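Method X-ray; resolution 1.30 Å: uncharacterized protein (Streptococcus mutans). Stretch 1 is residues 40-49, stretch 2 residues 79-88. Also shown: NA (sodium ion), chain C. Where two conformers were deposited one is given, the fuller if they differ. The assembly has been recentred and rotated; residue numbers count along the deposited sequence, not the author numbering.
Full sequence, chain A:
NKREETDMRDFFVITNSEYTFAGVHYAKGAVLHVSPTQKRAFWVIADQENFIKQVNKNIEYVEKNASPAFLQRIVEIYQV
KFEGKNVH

Stretch 1 40-49: RAFWVIADQE
Stretch 2 79-88: QVKFEGKNVH

The ammonium-bearing side chain of K85, although exposed, lies flat over the indole of W43: CE sits 3.5 Å from the centroid of the six-membered ring of W43, and NZ of K85 is 4.2 Å from that same centroid, 24° off the ring normal. This is a cation-pi contact supported by a CH-pi contact, and it shows how a parallel strand pair can hand over to side-chain packing where its backbone ladder gives out. K85 reaches the ring with chi1 m and all later torsions t; W43 presents it with chi1 t and chi2 5°.

Before that point the arrangement is a short parallel sheet. Strand 40-43 and strand 81-83 run in the same direction, their axes crossing at -16° and approaching to 4.6 Å. R40 pairs with K81 (CA to CA 4.9 Å) and A41 with F82 (CA to CA 4.7 Å), with extended phi/psi such as -127/143 at A41 and -85/140 at F82. As is typical of parallel strands, one residue bonds to the two neighbours of its partner: A41 N donates to K81 O at 3.0 Å, nearly straight at 169°, and E83 N donates to A41 O at 2.8 Å. The ladder then loosens, and W43 N to E83 O, at 3.5 Å, is a weak hydrogen bond. CA-H...O contacts fill in between, among them R40 CA to K81 O at 3.4 Å and K85 CA to W43 O at 3.4 Å.

Alternation sorts the side chains. On the face of A41 and F82, the small methyl leaves room for an aromatic ring: A41 CB stands 3.8 Å from the F82 ring centroid, over its face, with F82 at chi1 -80° and chi2 -100°. V80 (chi1 t) completes this apolar cluster, its CG1 3.5 Å from A41 CB.

The face of R40, K81 and E83 carries charge. R40, extended with chi1 to chi3 all t, brings NE to E83 OE1 at 2.8 Å in a nearly linear salt bridge, while E83 (chi1 m, chi2 t, chi3 -6°) turns OE2 to K81 NZ at 3.0 Å. One carboxylate thus serves a cation from each strand. Water 1 donates to E83 OE1 at 2.7 Å and to G84 O at 2.9 Å.

Beyond the sheet, I45 (phi/psi -80/165) occupies the N-cap position of the helix beginning at A46. Q48 (chi1 m, chi2 t, chi3 -42°) works in two directions: its OE1 accepts from I45 N at 3.1 Å, and its NE2 donates to N86 OD1 at 3.0 Å, with N86 at chi1 p and chi2 -2°. Water 2 accepts from N86 N at 2.9 Å and lies 2.8 Å from both W43 O and Q48 OE1. Beside this polar link, I45 (chi1 p, chi2 t) meets V87 (chi1 m) through CD1 and CG2, respectively, at 3.6 Å, extending the contact with apolar packing.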

# COMPACT_ATOMS: atom_id res chain seq x y z
N ARG A 40 -0.99 -7.03 -9.57
CA ARG A 40 -0.41 -7.17 -10.91
C ARG A 40 1.01 -7.69 -10.84
O ARG A 40 1.83 -7.19 -10.06
CB ARG A 40 -0.41 -5.82 -11.65
CG ARG A 40 0.25 -5.86 -13.04
CD ARG A 40 0.22 -4.52 -13.74
NE ARG A 40 0.94 -4.52 -15.01
CZ ARG A 40 1.92 -3.68 -15.34
NH1 ARG A 40 2.35 -2.75 -14.50
NH2 ARG A 40 2.50 -3.78 -16.54
N ALA A 41 1.31 -8.70 -11.66
CA ALA A 41 2.69 -9.15 -11.87
C ALA A 41 2.95 -9.16 -13.37
O ALA A 41 2.07 -9.50 -14.15
CB ALA A 41 2.91 -10.54 -11.30
N PHE A 42 4.16 -8.79 -13.77
CA PHE A 42 4.47 -8.84 -15.19
C PHE A 42 5.95 -9.11 -15.42
O PHE A 42 6.78 -8.93 -14.54
CB PHE A 42 3.98 -7.58 -15.94
CG PHE A 42 4.83 -6.35 -15.77
CD1 PHE A 42 5.58 -5.87 -16.84
CD2 PHE A 42 4.81 -5.62 -14.58
CE1 PHE A 42 6.33 -4.70 -16.71
CE2 PHE A 42 5.58 -4.45 -14.44
CZ PHE A 42 6.33 -3.99 -15.52
N TRP A 43 6.25 -9.58 -16.63
CA TRP A 43 7.60 -9.91 -17.04
C TRP A 43 8.31 -8.64 -17.47
O TRP A 43 7.95 -8.01 -18.46
CB TRP A 43 7.50 -10.92 -18.18
CG TRP A 43 8.78 -11.46 -18.73
CD1 TRP A 43 10.06 -11.24 -18.27
CD2 TRP A 43 8.91 -12.37 -19.83
NE1 TRP A 43 10.97 -11.95 -19.04
CE2 TRP A 43 10.28 -12.64 -20.00
CE3 TRP A 43 7.98 -12.96 -20.70
CZ2 TRP A 43 10.75 -13.49 -21.02
CZ3 TRP A 43 8.44 -13.79 -21.70
CH2 TRP A 43 9.81 -14.05 -21.85
N VAL A 44 9.33 -8.25 -16.70
CA VAL A 44 10.09 -7.04 -16.98
C VAL A 44 11.27 -7.32 -17.89
O VAL A 44 11.89 -8.37 -17.79
CB VAL A 44 10.59 -6.33 -15.69
CG1 VAL A 44 9.41 -5.77 -14.90
CG2 VAL A 44 11.48 -7.23 -14.82
N ILE A 45 11.57 -6.38 -18.78
CA ILE A 45 12.84 -6.44 -19.50
C ILE A 45 13.95 -5.90 -18.59
O ILE A 45 13.68 -5.24 -17.57
CB ILE A 45 12.80 -5.68 -20.85
CG1 ILE A 45 12.57 -4.17 -20.66
CG2 ILE A 45 11.76 -6.30 -21.78
CD1 ILE A 45 12.89 -3.33 -21.90
N ALA A 46 15.21 -6.15 -18.95
CA ALA A 46 16.32 -5.77 -18.08
C ALA A 46 16.30 -4.30 -17.71
O ALA A 46 16.53 -3.94 -16.55
CB ALA A 46 17.67 -6.16 -18.70
N ASP A 47 16.03 -3.42 -18.67
CA ASP A 47 16.03 -1.99 -18.37
C ASP A 47 14.95 -1.63 -17.36
O ASP A 47 15.14 -0.71 -16.54
CB ASP A 47 15.86 -1.15 -19.64
CG ASP A 47 17.13 -1.05 -20.47
OD1 ASP A 47 18.24 -1.18 -19.93
OD2 ASP A 47 17.01 -0.80 -21.69
N GLN A 48 13.81 -2.31 -17.42
CA GLN A 48 12.75 -2.10 -16.44
C GLN A 48 13.13 -2.64 -15.06
O GLN A 48 12.89 -1.99 -14.05
CB GLN A 48 11.45 -2.73 -16.92
CG GLN A 48 10.80 -2.03 -18.10
CD GLN A 48 9.57 -2.77 -18.58
OE1 GLN A 48 9.57 -4.00 -18.65
NE2 GLN A 48 8.51 -2.03 -18.88
N GLU A 49 13.71 -3.84 -15.03
CA GLU A 49 14.21 -4.42 -13.80
C GLU A 49 15.16 -3.44 -13.10
O GLU A 49 15.07 -3.19 -11.89
CB GLU A 49 14.94 -5.73 -14.13
CG GLU A 49 15.49 -6.45 -12.92
CD GLU A 49 16.23 -7.73 -13.29
OE1 GLU A 49 16.37 -8.02 -14.49
OE2 GLU A 49 16.69 -8.43 -12.37
N GLN A 79 -3.94 -12.42 -4.88
CA GLN A 79 -4.99 -12.13 -5.87
C GLN A 79 -4.42 -11.42 -7.10
O GLN A 79 -5.10 -10.64 -7.76
CB GLN A 79 -6.11 -11.30 -5.21
CG GLN A 79 -6.60 -11.92 -3.89
CD GLN A 79 -7.80 -11.19 -3.33
OE1 GLN A 79 -8.93 -11.62 -3.53
NE2 GLN A 79 -7.55 -10.08 -2.64
N VAL A 80 -3.16 -11.73 -7.41
CA VAL A 80 -2.43 -11.05 -8.47
C VAL A 80 -2.83 -11.57 -9.85
O VAL A 80 -2.94 -12.78 -10.05
CB VAL A 80 -0.91 -11.22 -8.23
CG1 VAL A 80 -0.10 -10.88 -9.46
CG2 VAL A 80 -0.47 -10.38 -7.05
N LYS A 81 -3.03 -10.63 -10.78
CA LYS A 81 -3.20 -10.95 -12.19
C LYS A 81 -1.83 -10.91 -12.88
O LYS A 81 -1.17 -9.88 -12.90
CB LYS A 81 -4.14 -9.94 -12.86
CG LYS A 81 -4.33 -10.21 -14.35
CD LYS A 81 -4.87 -8.99 -15.09
CE LYS A 81 -4.62 -9.08 -16.59
NZ LYS A 81 -4.37 -7.74 -17.20
N PHE A 82 -1.43 -12.05 -13.43
CA PHE A 82 -0.15 -12.18 -14.14
C PHE A 82 -0.26 -11.74 -15.59
O PHE A 82 -1.26 -12.02 -16.27
CB PHE A 82 0.35 -13.62 -14.04
CG PHE A 82 1.03 -13.92 -12.73
CD1 PHE A 82 2.42 -13.92 -12.64
CD2 PHE A 82 0.29 -14.16 -11.58
CE1 PHE A 82 3.05 -14.17 -11.43
CE2 PHE A 82 0.92 -14.41 -10.36
CZ PHE A 82 2.31 -14.41 -10.29
N GLU A 83 0.78 -11.04 -16.05
CA GLU A 83 0.86 -10.52 -17.40
C GLU A 83 2.23 -10.82 -18.01
O GLU A 83 3.19 -11.13 -17.29
CB GLU A 83 0.66 -9.00 -17.42
CG GLU A 83 -0.64 -8.53 -16.80
CD GLU A 83 -0.73 -7.02 -16.71
OE1 GLU A 83 0.26 -6.32 -17.01
OE2 GLU A 83 -1.81 -6.53 -16.33
N GLY A 84 2.33 -10.67 -19.32
CA GLY A 84 3.62 -10.76 -20.01
C GLY A 84 4.32 -9.41 -20.04
O GLY A 84 4.08 -8.55 -19.19
N LYS A 85 5.19 -9.23 -21.02
CA LYS A 85 5.91 -7.97 -21.18
C LYS A 85 4.98 -6.87 -21.66
O LYS A 85 3.97 -7.14 -22.31
CB LYS A 85 7.06 -8.13 -22.18
CG LYS A 85 8.14 -9.09 -21.74
CD LYS A 85 9.24 -9.21 -22.78
CE LYS A 85 10.33 -10.13 -22.29
NZ LYS A 85 11.37 -10.44 -23.31
N ASN A 86 5.33 -5.63 -21.36
CA ASN A 86 4.52 -4.51 -21.85
C ASN A 86 5.32 -3.56 -22.72
O ASN A 86 4.82 -2.49 -23.08
CB ASN A 86 3.78 -3.79 -20.70
CG ASN A 86 4.71 -3.06 -19.75
OD1 ASN A 86 5.93 -3.08 -19.88
ND2 ASN A 86 4.10 -2.40 -18.77
N VAL A 87 6.54 -3.96 -23.06
CA VAL A 87 7.40 -3.29 -24.02
C VAL A 87 8.11 -4.40 -24.80
O VAL A 87 8.09 -5.57 -24.41
CB VAL A 87 8.45 -2.37 -23.34
CG1 VAL A 87 7.76 -1.20 -22.63
CG2 VAL A 87 9.29 -3.14 -22.34
N HIS A 88 8.77 -4.04 -25.90
CA HIS A 88 9.53 -5.01 -26.67
C HIS A 88 10.73 -5.53 -25.89
O HIS A 88 11.11 -6.70 -26.02
CB HIS A 88 10.02 -4.40 -27.98
CG HIS A 88 8.92 -4.06 -28.93
ND1 HIS A 88 8.15 -5.01 -29.56
CD2 HIS A 88 8.46 -2.86 -29.36
CE1 HIS A 88 7.26 -4.42 -30.33
NE2 HIS A 88 7.43 -3.11 -30.23
OXT HIS A 88 11.36 -4.79 -25.14
NA NA C . 18.30 -10.54 -12.68
O HOH W 1 2.30 -6.29 -18.82
O HOH W 2 7.91 -5.75 -20.08
O HOH W 3 18.32 -9.88 -15.27
O HOH W 4 18.43 -12.51 -13.91